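Local coordinates for Phospholipase/Carboxylesterase (Dyadobacter fermentans, PDB 4H0C), which probably hydrolyses carboxylic esters, perhaps including palmitoyl thioesters on proteins, as a member of the alpha/beta hydrolase superfamily, at residues 8-13 / 54-59; 21-26 / 48-53. All coordinates share one frame; numbering follows the deposited sequence.

Interaction 1: 8-13 / 54-59; sequences SKQIIT and APQATN
Three backbone hydrogen bonds hold 8-13 against 54-59. Ile12 and Ala54 form an antiparallel hydrogen-bonded pair: Ala54 N reaches Ile12 O at 2.8 Å, nearly along the C=O axis, and Ile12 N reaches Ala54 O at 3.0 Å from 44° above the carbonyl plane. Next to it, Ile11 and Pro55 make a non-hydrogen-bonded pair, a position where the proline's missing N-H costs this pairing nothing. Gln56 N then donates to Gln10 O (2.8 Å), an oxygen that also receives a CA-H...O contact from Pro55. The pairing joins 11-15, an outermost strand of the mixed alpha/beta hydrolase sheet, antiparallel to 50-55. Helix 77-94 packs on the side of Ile11 and Pro55, helix 35-39 on that of Ile12 and Ala54.

Where the two segments diverge, a water is hydrogen-bonded to Ser8 O (2.8 Å), Gln56 O (2.7 Å) and Thr58 OG1, which also bonds Thr6 O.

The two glutamines run side by side, CB to CB at 3.9 Å, with amide planes 45° apart. Gln10 is extended, its NE2 4.0 Å from Gln56 CG, whereas Gln56 has CG anti to its backbone N (chi1 170°) and bends at chi2, so its amide turns from 8-13. Its NE2 donates to Ala57 O (3.1 Å) on an in-plane lone pair, and OE1 accepts from Ala35 N. An alanine in place of Gln56 would remove the hydrogen bonds of the side-chain amide to Ala57 O and Ala35 N and would probably loosen the tie between this loop and the start of helix 35-39.

Interaction 2: 21-26 / 48-53; sequences AKKAVV and DEMAIY
Strands 23-26 and 50-53 run parallel, their axes 24° apart and 4.1 Å at closest approach, joined by three main-chain hydrogen bonds. Ala51 uses both its groups: its N donates to Lys23 O (2.9 Å) on an in-plane lone pair, while its O accepts from Val25 N nearly along the C=O axis. Val25 O takes Tyr53 N at 2.9 Å, so Val25 is likewise bonded through both groups. Ala24 and Val26 turn their backbone bonds to Gln101 and strand 102-107. Lys23 N is buried with no polar partner in the model.

Just before the strands begin, one water is gripped by three bonds, accepting from Lys22 N and Lys22 NZ and donating to Glu49 O (2.7 Å). In one of two modelled conformers, Lys22 bends at chi3 and chi4, bringing NZ back to this water and to a 3.4 Å salt bridge with Glu49 OE2.

Val25 CG1, between its backbone N and carbonyl carbon (chi1 61°), meets Ile52 CG1 at 3.6 Å and Met50 CB, while chi1 (-78°) sets CG of the selenomethionine Met50 beside Lys23 CB and the bend at chi2 carries SE and CE alongside Lys23 CD. On the opposite face Ala21 CB touches Ala51 CB (3.7 Å), and helix 77-94 packs on Ala24, Val26 and Tyr53. With helix 35-39 between them in sequence, this is a parallel beta-alpha-beta crossover of the alpha/beta hydrolase fold.

From the N terminus, the chain enters interaction 1 through 8-13, continues along strand 11-15 and turns into 21-26, the first half of interaction 2. Helix 35-39 follows, and 48-53 closes the shorter loop on strand 23-28. Residues 54-59 come directly after and close the longer loop on 8-13, so interaction 2 lies wholly within the span of interaction 1 and the two do not cross. Strand 50-55 serves both, with one neighbour antiparallel and the other parallel, giving the local order 11-15, 50-55, 23-28. The centres are about 17 Å apart, yet the contacts touch: Ile11 CG2 lies 3.8 Å from Tyr53 CD1.

Interaction 1: 8-13 / 54-59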
loop_
_atom_site.group_PDB
_atom_site.type_symbol
_atom_site.label_atom_id
_atom_site.label_comp_id
_atom_site.label_asym_id
_atom_site.label_seq_id
_atom_site.Cartn_x
_atom_site.Cartn_y
_atom_site.Cartn_z
ATOM N N SER A 8 8.442 -3.292 15.251
ATOM C CA SER A 8 8.018 -2.562 16.438
ATOM C C SER A 8 7.169 -1.346 16.035
ATOM O O SER A 8 7.208 -0.897 14.885
ATOM C CB SER A 8 9.226 -2.159 17.289
ATOM O OG SER A 8 10.035 -1.212 16.612
ATOM N N LYS A 9 6.426 -0.805 16.996
ATOM C CA LYS A 9 5.486 0.294 16.746
ATOM C C LYS A 9 6.230 1.623 16.558
ATOM O O LYS A 9 6.353 2.420 17.481
ATOM C CB LYS A 9 4.459 0.370 17.881
ATOM C CG LYS A 9 3.267 1.289 17.632
ATOM C CD LYS A 9 2.196 1.056 18.688
ATOM C CE LYS A 9 1.509 2.343 19.108
ATOM N NZ LYS A 9 0.729 2.154 20.371
ATOM N N GLN A 10 6.742 1.823 15.352
ATOM C CA GLN A 10 7.438 3.044 14.963
ATOM C C GLN A 10 6.564 3.758 13.924
ATOM O O GLN A 10 6.459 3.308 12.779
ATOM C CB GLN A 10 8.794 2.703 14.349
ATOM C CG GLN A 10 9.794 1.959 15.224
ATOM C CD GLN A 10 11.127 1.757 14.504
ATOM O OE1 GLN A 10 11.458 0.647 14.065
ATOM N NE2 GLN A 10 11.890 2.834 14.369
ATOM N N ILE A 11 5.905 4.839 14.325
ATOM C CA ILE A 11 4.939 5.504 13.444
ATOM C C ILE A 11 5.272 6.984 13.376
ATOM O O ILE A 11 5.224 7.686 14.387
ATOM C CB ILE A 11 3.473 5.330 13.929
ATOM C CG1 ILE A 11 3.074 3.844 13.986
ATOM C CG2 ILE A 11 2.522 6.077 13.002
ATOM C CD1 ILE A 11 1.913 3.532 14.923
ATOM N N ILE A 12 5.584 7.459 12.180
ATOM C CA ILE A 12 5.910 8.865 11.956
ATOM C C ILE A 12 4.687 9.571 11.379
ATOM O O ILE A 12 4.035 9.048 10.480
ATOM C CB ILE A 12 7.139 8.957 11.030
ATOM C CG1 ILE A 12 8.368 8.484 11.807
ATOM C CG2 ILE A 12 7.363 10.367 10.515
ATOM C CD1 ILE A 12 9.573 8.187 10.950
ATOM N N THR A 13 4.348 10.733 11.925
ATOM C CA THR A 13 3.191 11.480 11.446
ATOM C C THR A 13 3.595 12.824 10.830
ATOM O O THR A 13 4.621 13.414 11.205
ATOM C CB THR A 13 2.144 11.701 12.558
ATOM O OG1 THR A 13 2.731 12.479 13.601
ATOM C CG2 THR A 13 1.657 10.359 13.136
ATOM N N ALA A 54 3.028 7.260 8.574
ATOM C CA ALA A 54 3.953 6.407 7.842
ATOM C C ALA A 54 4.683 5.511 8.851
ATOM O O ALA A 54 5.548 5.994 9.586
ATOM C CB ALA A 54 4.942 7.248 7.053
ATOM N N PRO A 55 4.320 4.215 8.914
ATOM C CA PRO A 55 5.037 3.346 9.846
ATOM C C PRO A 55 6.419 3.036 9.301
ATOM O O PRO A 55 6.592 2.953 8.079
ATOM C CB PRO A 55 4.177 2.069 9.898
ATOM C CG PRO A 55 3.413 2.059 8.620
ATOM C CD PRO A 55 3.175 3.528 8.279
ATOM N N GLN A 56 7.401 2.888 10.192
ATOM C CA GLN A 56 8.759 2.560 9.774
ATOM C C GLN A 56 9.014 1.069 9.949
ATOM O O GLN A 56 8.824 0.542 11.047
ATOM C CB GLN A 56 9.784 3.351 10.613
ATOM C CG GLN A 56 11.221 2.890 10.415
ATOM C CD GLN A 56 11.768 3.257 9.040
ATOM O OE1 GLN A 56 11.678 4.421 8.615
ATOM N NE2 GLN A 56 12.348 2.272 8.336
ATOM N N ALA A 57 9.506 0.413 8.897
ATOM C CA ALA A 57 9.831 -1.010 8.972
ATOM C C ALA A 57 11.121 -1.242 9.746
ATOM O O ALA A 57 12.112 -0.522 9.579
ATOM C CB ALA A 57 9.932 -1.632 7.586
ATOM N N THR A 58 11.086 -2.254 10.611
ATOM C CA THR A 58 12.287 -2.766 11.233
ATOM C C THR A 58 13.149 -3.340 10.117
ATOM O O THR A 58 12.621 -3.914 9.167
ATOM C CB THR A 58 11.918 -3.817 12.296
ATOM O OG1 THR A 58 11.229 -3.142 13.356
ATOM C CG2 THR A 58 13.158 -4.512 12.874
ATOM N N ASN A 59 14.460 -3.121 10.216
ATOM C CA ASN A 59 15.430 -3.478 9.162
ATOM C C ASN A 59 15.203 -2.730 7.843
ATOM O O ASN A 59 15.766 -3.102 6.788
ATOM C CB ASN A 59 15.466 -4.989 8.950
ATOM C CG ASN A 59 15.953 -5.739 10.184
ATOM O OD1 ASN A 59 16.857 -5.272 10.872
ATOM N ND2 ASN A 59 15.357 -6.906 10.469
HETATM O O HOH W 1 9.181 -1.275 12.977
#

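Interaction 2: 21-26 / 48-53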
loop_
_atom_site.group_PDB
_atom_site.type_symbol
_atom_site.label_atom_id
_atom_site.label_comp_id
_atom_site.label_asym_id
_atom_site.label_seq_id
_atom_site.Cartn_x
_atom_site.Cartn_y
_atom_site.Cartn_z
ATOM N N ALA A 21 -8.148 16.781 11.050
ATOM C CA ALA A 21 -8.159 16.237 9.696
ATOM C C ALA A 21 -9.484 15.585 9.310
ATOM O O ALA A 21 -10.073 14.849 10.102
ATOM C CB ALA A 21 -7.017 15.254 9.528
ATOM N N LYS A 22 -9.924 15.890 8.090
ATOM C CA LYS A 22 -11.082 15.280 7.449
ATOM C C LYS A 22 -10.733 13.880 6.906
ATOM O O LYS A 22 -11.601 13.017 6.774
ATOM C CB LYS A 22 -11.548 16.169 6.283
ATOM C CG LYS A 22 -11.826 17.620 6.662
ATOM C CD LYS A 22 -12.387 18.450 5.508
ATOM C CE LYS A 22 -11.301 18.796 4.499
ATOM N NZ LYS A 22 -10.265 19.723 5.044
ATOM N N LYS A 23 -9.457 13.674 6.589
ATOM C CA LYS A 23 -8.999 12.468 5.901
ATOM C C LYS A 23 -7.628 12.080 6.441
ATOM O O LYS A 23 -6.949 12.899 7.093
ATOM C CB LYS A 23 -8.887 12.724 4.380
ATOM C CG LYS A 23 -10.133 13.246 3.718
ATOM C CD LYS A 23 -9.886 13.602 2.263
ATOM C CE LYS A 23 -11.221 13.753 1.538
ATOM N NZ LYS A 23 -10.979 14.211 0.143
ATOM N N ALA A 24 -7.219 10.842 6.172
ATOM C CA ALA A 24 -5.902 10.382 6.566
ATOM C C ALA A 24 -5.331 9.539 5.480
ATOM O O ALA A 24 -6.077 8.985 4.665
ATOM C CB ALA A 24 -5.971 9.569 7.846
ATOM N N VAL A 25 -4.012 9.436 5.461
ATOM C CA VAL A 25 -3.360 8.552 4.487
ATOM C C VAL A 25 -2.268 7.760 5.193
ATOM O O VAL A 25 -1.486 8.332 5.974
ATOM C CB VAL A 25 -2.784 9.309 3.260
ATOM C CG1 VAL A 25 -1.702 10.325 3.663
ATOM C CG2 VAL A 25 -2.206 8.303 2.259
ATOM N N VAL A 26 -2.273 6.446 4.969
ATOM C CA VAL A 26 -1.247 5.546 5.459
ATOM C C VAL A 26 -0.249 5.362 4.318
ATOM O O VAL A 26 -0.626 4.875 3.256
ATOM C CB VAL A 26 -1.860 4.177 5.857
ATOM C CG1 VAL A 26 -0.749 3.238 6.300
ATOM C CG2 VAL A 26 -2.923 4.360 6.925
ATOM N N ASP A 48 -2.876 17.321 0.912
ATOM C CA ASP A 48 -2.842 18.465 1.823
ATOM C C ASP A 48 -3.995 18.477 2.845
ATOM O O ASP A 48 -3.901 19.176 3.852
ATOM C CB ASP A 48 -2.767 19.772 1.039
ATOM C CG ASP A 48 -4.040 20.061 0.310
ATOM O OD1 ASP A 48 -4.307 19.364 -0.692
ATOM O OD2 ASP A 48 -4.773 20.982 0.743
ATOM N N GLU A 49 -5.056 17.690 2.603
ATOM C CA GLU A 49 -6.160 17.565 3.578
ATOM C C GLU A 49 -6.019 16.341 4.499
ATOM O O GLU A 49 -6.864 16.110 5.394
ATOM C CB GLU A 49 -7.519 17.563 2.880
ATOM C CG GLU A 49 -7.853 18.915 2.277
ATOM C CD GLU A 49 -9.071 18.888 1.383
ATOM O OE1 GLU A 49 -9.059 18.129 0.382
ATOM O OE2 GLU A 49 -10.035 19.630 1.680
HETATM N N MSE A 50 -4.923 15.600 4.334
HETATM C CA MSE A 50 -4.747 14.358 5.097
HETATM C C MSE A 50 -3.820 14.497 6.300
HETATM O O MSE A 50 -2.779 15.191 6.247
HETATM C CB MSE A 50 -4.183 13.227 4.241
HETATM C CG MSE A 50 -5.199 12.528 3.293
HETATM SE SE MSE A 50 -5.739 13.755 1.892
HETATM C CE MSE A 50 -6.430 12.398 0.691
ATOM N N ALA A 51 -4.212 13.809 7.373
ATOM C CA ALA A 51 -3.281 13.449 8.435
ATOM C C ALA A 51 -2.451 12.314 7.844
ATOM O O ALA A 51 -3.006 11.330 7.369
ATOM C CB ALA A 51 -4.028 13.001 9.686
ATOM N N ILE A 52 -1.132 12.451 7.865
ATOM C CA ILE A 52 -0.237 11.460 7.235
ATOM C C ILE A 52 0.390 10.585 8.309
ATOM O O ILE A 52 0.992 11.106 9.257
ATOM C CB ILE A 52 0.864 12.156 6.402
ATOM C CG1 ILE A 52 0.244 12.968 5.249
ATOM C CG2 ILE A 52 1.942 11.166 5.955
ATOM C CD1 ILE A 52 1.206 13.978 4.644
ATOM N N TYR A 53 0.193 9.270 8.187
ATOM C CA TYR A 53 0.861 8.279 9.037
ATOM C C TYR A 53 1.765 7.411 8.181
ATOM O O TYR A 53 1.309 6.842 7.197
ATOM C CB TYR A 53 -0.179 7.344 9.661
ATOM C CG TYR A 53 -0.961 7.972 10.801
ATOM C CD1 TYR A 53 -0.846 7.474 12.106
ATOM C CD2 TYR A 53 -1.832 9.035 10.576
ATOM C CE1 TYR A 53 -1.558 8.043 13.159
ATOM C CE2 TYR A 53 -2.534 9.618 11.630
ATOM C CZ TYR A 53 -2.387 9.107 12.920
ATOM O OH TYR A 53 -3.066 9.651 13.982
HETATM O O HOH W 2 -8.450 18.019 6.522
#